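PDB 1EZW: 5,10-methylenetetrahydromethanopterin reductase from Methanopyrus kandleri, which catalyses the reversible, coenzyme F420-dependent reduction of methylenetetrahydromethanopterin to methyltetrahydromethanopterin, a step of methanogenesis from carbon dioxide. Local coordinates for residues P304-L315 / L338-F347. Sequence-based numbering, arbitrary orientation.
Sequences PDTVVDKIEELL and LVGQEVIPHF. Unlike the reference sequence in segment 338-347: I344 (reference Leu).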
loop_
_atom_site.group_PDB
_atom_site.type_symbol
_atom_site.label_atom_id
_atom_site.label_comp_id
_atom_site.label_asym_id
_atom_site.label_seq_id
_atom_site.Cartn_x
_atom_site.Cartn_y
_atom_site.Cartn_z
ATOM N N PRO A 304 19.279 -27.230 9.009
ATOM C CA PRO A 304 18.942 -26.587 10.274
ATOM C C PRO A 304 19.809 -26.995 11.464
ATOM O O PRO A 304 20.167 -26.166 12.302
ATOM C CB PRO A 304 17.462 -26.928 10.437
ATOM C CG PRO A 304 17.003 -26.917 9.031
ATOM C CD PRO A 304 18.060 -27.751 8.369
ATOM N N ASP A 305 20.163 -28.268 11.549
ATOM C CA ASP A 305 20.991 -28.657 12.682
ATOM C C ASP A 305 22.360 -28.000 12.702
ATOM O O ASP A 305 22.807 -27.525 13.744
ATOM C CB ASP A 305 21.141 -30.166 12.720
ATOM C CG ASP A 305 20.417 -30.733 13.870
ATOM O OD1 ASP A 305 19.162 -30.657 13.852
ATOM O OD2 ASP A 305 21.104 -31.200 14.813
ATOM N N THR A 306 23.001 -27.974 11.551
ATOM C CA THR A 306 24.306 -27.365 11.376
ATOM C C THR A 306 24.226 -25.873 11.638
ATOM O O THR A 306 25.082 -25.290 12.311
ATOM C CB THR A 306 24.794 -27.609 9.962
ATOM O OG1 THR A 306 24.960 -29.024 9.788
ATOM C CG2 THR A 306 26.126 -26.945 9.696
ATOM N N VAL A 307 23.189 -25.256 11.083
ATOM C CA VAL A 307 23.019 -23.815 11.276
ATOM C C VAL A 307 22.810 -23.453 12.728
ATOM O O VAL A 307 23.384 -22.470 13.207
ATOM C CB VAL A 307 21.827 -23.284 10.409
ATOM C CG1 VAL A 307 21.438 -21.855 10.824
ATOM C CG2 VAL A 307 22.253 -23.308 8.982
ATOM N N VAL A 308 21.978 -24.219 13.423
ATOM C CA VAL A 308 21.732 -23.951 14.815
ATOM C C VAL A 308 23.053 -24.060 15.588
ATOM O O VAL A 308 23.352 -23.214 16.425
ATOM C CB VAL A 308 20.665 -24.924 15.389
ATOM C CG1 VAL A 308 20.665 -24.896 16.920
ATOM C CG2 VAL A 308 19.269 -24.477 14.881
ATOM N N ASP A 309 23.837 -25.103 15.301
ATOM C CA ASP A 309 25.132 -25.274 15.984
ATOM C C ASP A 309 26.064 -24.086 15.759
ATOM O O ASP A 309 26.743 -23.628 16.697
ATOM C CB ASP A 309 25.821 -26.542 15.495
ATOM C CG ASP A 309 25.180 -27.810 16.033
ATOM O OD1 ASP A 309 25.471 -28.883 15.462
ATOM O OD2 ASP A 309 24.415 -27.745 17.027
ATOM N N LYS A 310 26.113 -23.595 14.522
ATOM C CA LYS A 310 26.946 -22.450 14.193
ATOM C C LYS A 310 26.462 -21.180 14.884
ATOM O O LYS A 310 27.262 -20.407 15.406
ATOM C CB LYS A 310 27.026 -22.268 12.677
ATOM C CG LYS A 310 27.832 -23.388 12.010
ATOM C CD LYS A 310 27.783 -23.287 10.487
ATOM C CE LYS A 310 28.596 -24.390 9.798
ATOM N NZ LYS A 310 30.056 -24.130 9.962
ATOM N N ILE A 311 25.155 -20.960 14.924
ATOM C CA ILE A 311 24.669 -19.771 15.625
ATOM C C ILE A 311 24.996 -19.862 17.122
ATOM O O ILE A 311 25.369 -18.870 17.739
ATOM C CB ILE A 311 23.163 -19.591 15.397
ATOM C CG1 ILE A 311 22.937 -19.270 13.917
ATOM C CG2 ILE A 311 22.620 -18.488 16.309
ATOM C CD1 ILE A 311 21.459 -19.302 13.506
ATOM N N GLU A 312 24.861 -21.042 17.725
ATOM C CA GLU A 312 25.210 -21.137 19.137
ATOM C C GLU A 312 26.645 -20.628 19.384
ATOM O O GLU A 312 26.881 -19.897 20.350
ATOM C CB GLU A 312 25.079 -22.594 19.634
ATOM C CG GLU A 312 23.671 -23.142 19.522
ATOM C CD GLU A 312 23.563 -24.596 19.941
ATOM O OE1 GLU A 312 24.568 -25.328 19.772
ATOM O OE2 GLU A 312 22.469 -24.999 20.410
ATOM N N GLU A 313 27.586 -20.987 18.513
ATOM C CA GLU A 313 28.970 -20.551 18.690
ATOM C C GLU A 313 29.126 -19.040 18.467
ATOM O O GLU A 313 29.932 -18.394 19.117
ATOM C CB GLU A 313 29.908 -21.312 17.758
ATOM C CG GLU A 313 29.946 -22.809 18.047
ATOM C CD GLU A 313 30.299 -23.095 19.495
ATOM O OE1 GLU A 313 31.377 -22.643 19.932
ATOM O OE2 GLU A 313 29.488 -23.751 20.183
ATOM N N LEU A 314 28.363 -18.478 17.527
ATOM C CA LEU A 314 28.424 -17.031 17.324
ATOM C C LEU A 314 27.911 -16.308 18.554
ATOM O O LEU A 314 28.524 -15.329 19.001
ATOM C CB LEU A 314 27.584 -16.628 16.101
ATOM C CG LEU A 314 28.268 -16.974 14.791
ATOM C CD1 LEU A 314 27.246 -16.749 13.658
ATOM C CD2 LEU A 314 29.496 -16.131 14.571
ATOM N N LEU A 315 26.808 -16.793 19.125
ATOM C CA LEU A 315 26.243 -16.159 20.308
ATOM C C LEU A 315 27.271 -16.214 21.450
ATOM O O LEU A 315 27.390 -15.271 22.212
ATOM C CB LEU A 315 24.958 -16.845 20.746
ATOM C CG LEU A 315 23.810 -16.943 19.722
ATOM C CD1 LEU A 315 22.569 -17.427 20.446
ATOM C CD2 LEU A 315 23.540 -15.607 19.077
ATOM N N LEU A 338 12.354 -21.908 6.654
ATOM C CA LEU A 338 13.111 -22.961 7.350
ATOM C C LEU A 338 13.784 -22.326 8.584
ATOM O O LEU A 338 13.808 -22.902 9.685
ATOM C CB LEU A 338 14.103 -23.582 6.357
ATOM C CG LEU A 338 14.776 -24.879 6.783
ATOM C CD1 LEU A 338 13.713 -25.871 7.306
ATOM C CD2 LEU A 338 15.552 -25.422 5.608
ATOM N N VAL A 339 14.284 -21.098 8.458
ATOM C CA VAL A 339 14.829 -20.429 9.641
ATOM C C VAL A 339 13.724 -20.191 10.690
ATOM O O VAL A 339 13.909 -20.450 11.877
ATOM C CB VAL A 339 15.490 -19.048 9.269
ATOM C CG1 VAL A 339 15.894 -18.261 10.565
ATOM C CG2 VAL A 339 16.689 -19.272 8.414
ATOM N N GLY A 340 12.554 -19.696 10.270
ATOM C CA GLY A 340 11.509 -19.439 11.249
ATOM C C GLY A 340 10.989 -20.714 11.923
ATOM O O GLY A 340 10.662 -20.703 13.110
ATOM N N GLN A 341 10.932 -21.805 11.170
ATOM C CA GLN A 341 10.416 -23.081 11.703
ATOM C C GLN A 341 11.413 -23.955 12.440
ATOM O O GLN A 341 11.019 -24.612 13.410
ATOM C CB GLN A 341 9.834 -23.925 10.570
ATOM C CG GLN A 341 8.513 -23.409 10.001
ATOM C CD GLN A 341 7.378 -23.515 11.009
ATOM O OE1 GLN A 341 6.868 -22.510 11.511
ATOM N NE2 GLN A 341 6.994 -24.746 11.331
ATOM N N GLU A 342 12.671 -23.982 12.000
ATOM C CA GLU A 342 13.634 -24.900 12.630
ATOM C C GLU A 342 14.898 -24.293 13.226
ATOM O O GLU A 342 15.808 -25.047 13.677
ATOM C CB GLU A 342 14.033 -25.981 11.624
ATOM C CG GLU A 342 12.823 -26.667 10.966
ATOM C CD GLU A 342 13.188 -27.924 10.204
ATOM O OE1 GLU A 342 12.315 -28.434 9.457
ATOM O OE2 GLU A 342 14.335 -28.420 10.352
ATOM N N VAL A 343 15.005 -22.961 13.201
ATOM C CA VAL A 343 16.179 -22.325 13.775
ATOM C C VAL A 343 15.778 -21.379 14.895
ATOM O O VAL A 343 16.193 -21.557 16.048
ATOM C CB VAL A 343 17.000 -21.548 12.702
ATOM C CG1 VAL A 343 18.165 -20.808 13.374
ATOM C CG2 VAL A 343 17.539 -22.518 11.637
ATOM N N ILE A 344 14.976 -20.353 14.573
ATOM C CA ILE A 344 14.583 -19.383 15.586
ATOM C C ILE A 344 13.971 -19.969 16.873
ATOM O O ILE A 344 14.302 -19.515 17.958
ATOM C CB ILE A 344 13.635 -18.304 14.962
ATOM C CG1 ILE A 344 14.462 -17.497 13.943
ATOM C CG2 ILE A 344 13.041 -17.384 16.050
ATOM C CD1 ILE A 344 13.661 -16.411 13.179
ATOM N N PRO A 345 13.076 -20.976 16.764
ATOM C CA PRO A 345 12.478 -21.562 17.977
ATOM C C PRO A 345 13.514 -22.116 18.988
ATOM O O PRO A 345 13.227 -22.227 20.194
ATOM C CB PRO A 345 11.575 -22.658 17.404
ATOM C CG PRO A 345 11.154 -22.049 16.051
ATOM C CD PRO A 345 12.524 -21.629 15.563
ATOM N N HIS A 346 14.706 -22.456 18.502
ATOM C CA HIS A 346 15.771 -22.980 19.362
ATOM C C HIS A 346 16.438 -21.872 20.146
ATOM O O HIS A 346 17.220 -22.137 21.056
ATOM C CB HIS A 346 16.846 -23.694 18.544
ATOM C CG HIS A 346 16.389 -24.982 17.941
ATOM N ND1 HIS A 346 16.113 -26.102 18.698
ATOM C CD2 HIS A 346 16.126 -25.321 16.658
ATOM C CE1 HIS A 346 15.701 -27.077 17.904
ATOM N NE2 HIS A 346 15.698 -26.627 16.661
ATOM N N PHE A 347 16.142 -20.629 19.784
ATOM C CA PHE A 347 16.741 -19.503 20.461
ATOM C C PHE A 347 15.691 -18.577 21.052
ATOM O O PHE A 347 16.021 -17.759 21.899
ATOM C CB PHE A 347 17.637 -18.712 19.502
ATOM C CG PHE A 347 18.742 -19.527 18.888
ATOM C CD1 PHE A 347 18.580 -20.156 17.655
ATOM C CD2 PHE A 347 19.944 -19.693 19.562
ATOM C CE1 PHE A 347 19.594 -20.932 17.113
ATOM C CE2 PHE A 347 20.960 -20.464 19.028
ATOM C CZ PHE A 347 20.797 -21.088 17.807
#
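With CG anti to its carbonyl carbon (chi1 -58°), F347 lays its ring against helix 304-315, and I311, whose CG2 stands anti to the backbone N, sets that methyl over one face of it. This CH-pi contact brings I311 CG2 to 4.0 Å from the centroid of the F347 ring. Around the same ring, L315 CD1 reaches F347 CD2 at 3.6 Å, E312 CG lies at the ring edge, near its plane, and V308 O meets F347 CZ in the ring plane. Were F347 replaced by an alanine, a gap would probably open beside I311 and L315, and V308 CG1 would be left without its aromatic neighbour. V343 continues the apolar seam: its CG1 packs on I311 CD1 at 3.6 Å, its CG2 on V307 CG1. At the helix start, P304 CG rests on L338 CG (3.8 Å) while E342 crosses the proline ring obliquely, OE2 3.3 Å from P304 CG. Such apolar packing illustrates how segments 304-315 and 338-342, crossing at -78°, can be joined largely by side chains, many supplied by residues after 342. I311, V343 and F347 also cover F6, so helix 304-316 and the C-terminal residues pack on strand 5-10, an outer layer of the TIM barrel in this luciferase-like family.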